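Long-range contact in protein pelota homolog (Archaeoglobus fulgidus, PDB 3OBY), which probably helps recognise stalled ribosomes and release them, and may cleave their mRNA through an endonuclease activity of its Sm-fold N-terminal domain: residues K16-T21 with G102-I107. Numbering follows the deposited sequence.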
ATOM      1  N   LYS A  16      11.773  -1.764  12.298  1.00 10.53           N
ATOM      2  CA  LYS A  16      10.432  -1.354  12.663  1.00 15.50           C
ATOM      3  C   LYS A  16       9.736  -0.956  11.371  1.00 24.63           C
ATOM      4  O   LYS A  16      10.171  -0.028  10.686  1.00 30.92           O
ATOM      5  CB  LYS A  16      10.495  -0.169  13.627  1.00 26.41           C
ATOM      6  CG  LYS A  16       9.137   0.360  14.059  1.00 46.39           C
ATOM      7  CD  LYS A  16       9.270   1.507  15.050  1.00 58.50           C
ATOM      8  CE  LYS A  16      10.022   1.076  16.307  1.00 59.21           C
ATOM      9  NZ  LYS A  16      10.147   2.170  17.317  1.00 73.05           N
ATOM     10  N   LEU A  17       8.654  -1.658  11.044  1.00 25.11           N
ATOM     11  CA  LEU A  17       7.925  -1.409   9.802  1.00 18.53           C
ATOM     12  C   LEU A  17       6.408  -1.490   9.897  1.00 13.93           C
ATOM     13  O   LEU A  17       5.853  -1.870  10.917  1.00 18.95           O
ATOM     14  CB  LEU A  17       8.428  -2.389   8.738  1.00 13.78           C
ATOM     15  CG  LEU A  17       8.725  -3.789   9.289  1.00 10.91           C
ATOM     16  CD1 LEU A  17       7.424  -4.469   9.704  1.00 14.84           C
ATOM     17  CD2 LEU A  17       9.447  -4.607   8.238  1.00  9.85           C
ATOM     18  N   ILE A  18       5.748  -1.129   8.805  1.00 20.17           N
ATOM     19  CA  ILE A  18       4.292  -1.159   8.734  1.00 20.61           C
ATOM     20  C   ILE A  18       3.810  -1.751   7.407  1.00 21.43           C
ATOM     21  O   ILE A  18       4.125  -1.231   6.336  1.00 16.79           O
ATOM     22  CB  ILE A  18       3.697   0.251   8.828  1.00 15.26           C
ATOM     23  CG1 ILE A  18       4.194   0.950  10.084  1.00 24.81           C
ATOM     24  CG2 ILE A  18       2.183   0.171   8.827  1.00 14.19           C
ATOM     25  CD1 ILE A  18       3.685   2.374  10.196  1.00  9.50           C
ATOM     26  N   PRO A  19       3.041  -2.854   7.461  1.00 22.56           N
ATOM     27  CA  PRO A  19       2.546  -3.455   6.217  1.00 15.37           C
ATOM     28  C   PRO A  19       1.352  -2.622   5.759  1.00  7.14           C
ATOM     29  O   PRO A  19       0.487  -2.278   6.563  1.00 18.11           O
ATOM     30  CB  PRO A  19       2.176  -4.873   6.648  1.00  5.14           C
ATOM     31  CG  PRO A  19       1.704  -4.674   8.050  1.00 13.28           C
ATOM     32  CD  PRO A  19       2.682  -3.678   8.632  1.00 11.25           C
ATOM     33  N   GLU A  20       1.317  -2.277   4.476  1.00 16.08           N
ATOM     34  CA  GLU A  20       0.241  -1.445   3.931  1.00 12.92           C
ATOM     35  C   GLU A  20      -0.680  -2.207   2.975  1.00 18.41           C
ATOM     36  O   GLU A  20      -1.694  -1.683   2.521  1.00 13.47           O
ATOM     37  CB  GLU A  20       0.853  -0.251   3.191  1.00  8.94           C
ATOM     38  CG  GLU A  20       1.834   0.580   4.012  1.00 18.82           C
ATOM     39  CD  GLU A  20       2.597   1.599   3.177  1.00 16.13           C
ATOM     40  OE1 GLU A  20       3.499   1.194   2.415  1.00 11.32           O
ATOM     41  OE2 GLU A  20       2.293   2.807   3.276  1.00 23.96           O
ATOM     42  N   THR A  21      -0.317  -3.442   2.664  1.00 16.77           N
ATOM     43  CA  THR A  21      -1.101  -4.251   1.750  1.00 11.62           C
ATOM     44  C   THR A  21      -1.125  -5.709   2.177  1.00 15.96           C
ATOM     45  O   THR A  21      -0.306  -6.140   2.992  1.00 15.59           O
ATOM     46  CB  THR A  21      -0.526  -4.183   0.321  1.00  9.44           C
ATOM     47  OG1 THR A  21       0.772  -4.785   0.295  1.00 16.55           O
ATOM     48  CG2 THR A  21      -0.411  -2.754  -0.125  1.00  1.00           C
ATOM     49  N   GLY A 102      -1.489  -1.596   8.081  1.00 17.20           N
ATOM     50  CA  GLY A 102      -1.489  -0.309   8.759  1.00 16.33           C
ATOM     51  C   GLY A 102      -0.965  -0.305  10.183  1.00 19.36           C
ATOM     52  O   GLY A 102      -0.787   0.759  10.771  1.00 27.00           O
ATOM     53  N   LYS A 103      -0.718  -1.481  10.750  1.00 23.58           N
ATOM     54  CA  LYS A 103      -0.214  -1.553  12.115  1.00 25.28           C
ATOM     55  C   LYS A 103       1.294  -1.684  12.155  1.00 28.96           C
ATOM     56  O   LYS A 103       1.889  -2.435  11.383  1.00 29.25           O
ATOM     57  CB  LYS A 103      -0.825  -2.729  12.868  1.00 25.29           C
ATOM     58  CG  LYS A 103      -0.328  -2.836  14.300  1.00  9.75           C
ATOM     59  CD  LYS A 103      -0.996  -3.985  15.023  1.00 28.14           C
ATOM     60  CE  LYS A 103      -0.825  -3.881  16.523  1.00 28.43           C
ATOM     61  NZ  LYS A 103      -1.678  -4.894  17.206  1.00 27.78           N
ATOM     62  N   GLU A 104       1.906  -0.959  13.080  1.00 23.32           N
ATOM     63  CA  GLU A 104       3.345  -0.989  13.222  1.00 18.50           C
ATOM     64  C   GLU A 104       3.810  -2.164  14.068  1.00 18.27           C
ATOM     65  O   GLU A 104       3.119  -2.609  14.977  1.00 22.39           O
ATOM     66  CB  GLU A 104       3.829   0.310  13.858  1.00 21.00           C
ATOM     67  CG  GLU A 104       5.337   0.463  13.864  1.00 43.60           C
ATOM     68  CD  GLU A 104       5.796   1.575  14.774  1.00 50.93           C
ATOM     69  OE1 GLU A 104       5.736   1.384  16.005  1.00 60.64           O
ATOM     70  OE2 GLU A 104       6.208   2.639  14.262  1.00 58.19           O
ATOM     71  N   LEU A 105       4.993  -2.669  13.752  1.00  8.48           N
ATOM     72  CA  LEU A 105       5.588  -3.759  14.493  1.00  8.16           C
ATOM     73  C   LEU A 105       7.096  -3.736  14.259  1.00 18.63           C
ATOM     74  O   LEU A 105       7.568  -3.225  13.241  1.00 12.89           O
ATOM     75  CB  LEU A 105       5.025  -5.110  14.052  1.00  8.57           C
ATOM     76  CG  LEU A 105       5.430  -5.626  12.675  1.00  3.03           C
ATOM     77  CD1 LEU A 105       5.506  -7.140  12.715  1.00  9.99           C
ATOM     78  CD2 LEU A 105       4.441  -5.137  11.635  1.00  1.00           C
ATOM     79  N   SER A 106       7.839  -4.280  15.219  1.00 15.37           N
ATOM     80  CA  SER A 106       9.287  -4.349  15.154  1.00 12.17           C
ATOM     81  C   SER A 106       9.721  -5.805  15.198  1.00 19.87           C
ATOM     82  O   SER A 106       9.296  -6.569  16.067  1.00 16.32           O
ATOM     83  CB  SER A 106       9.916  -3.603  16.335  1.00  4.32           C
ATOM     84  OG  SER A 106       9.740  -2.206  16.213  1.00 37.29           O
ATOM     85  N   ILE A 107      10.568  -6.177  14.248  1.00 19.58           N
ATOM     86  CA  ILE A 107      11.096  -7.528  14.166  1.00 15.96           C
ATOM     87  C   ILE A 107      12.578  -7.400  14.510  1.00 17.99           C
ATOM     88  O   ILE A 107      13.284  -6.569  13.945  1.00 16.88           O
ATOM     89  CB  ILE A 107      10.934  -8.104  12.736  1.00  1.00           C
ATOM     90  CG1 ILE A 107       9.456  -8.238  12.400  1.00  6.88           C
ATOM     91  CG2 ILE A 107      11.608  -9.456  12.617  1.00  1.00           C
ATOM     92  CD1 ILE A 107       9.203  -8.592  10.949  1.00  1.00           C
TER
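Two antiparallel strands of the Sm-fold N-terminal domain show how one backbone pairing can send successive bridged pairs to different faces, Leu-17 with Leu-105 to one and Lys-16 with Ser-106 to the other. Leu-17 and Leu-105 form a hydrogen-bonded pair, with Leu-17 N 2.9 Å from Leu-105 O and Leu-105 N 3.1 Å from Leu-17 O. Beyond the regular pairing, Gly-102 N gives a nearly straight bond (175°) to Pro-19 O; the positive phi of Gly-102 (82°) suits a residue without a side chain. On the leucine face, both leucines set CG between N and C of their own backbone, which turns the two branches across each other, and Leu-17 CD1 meets Leu-105 CD2 at 3.6 Å. Pro-19 CD touches the same Leu-105 methyl, and Leu-28 of helix 22-31 covers both Leu-17 and Pro-19. On the other face, Lys-16 has CG anti to its backbone N and bends at chi3 (-59°), bringing CE 3.3 Å from Ser-106 OG, a hydroxyl hydrogen-bonded to Glu-14. Alongside, Glu-104, also with CG anti to its backbone N, runs aslant over the lysine methylenes, its OE2 3.4 Å from Lys-16 CD, while its CB rests on Ile-18 CG1. An alanine in place of Glu-104 would remove the carboxylate and the chain beyond CB, and would probably leave the Lys-16 methylenes less covered and its ammonium without this nearby opposite charge. Since Lys-16 NZ stays 4.7 Å from Glu-104 OE1, the opposite charges probably attract without direct contact, and cohesion here rests on main-chain bonds and aliphatic packing.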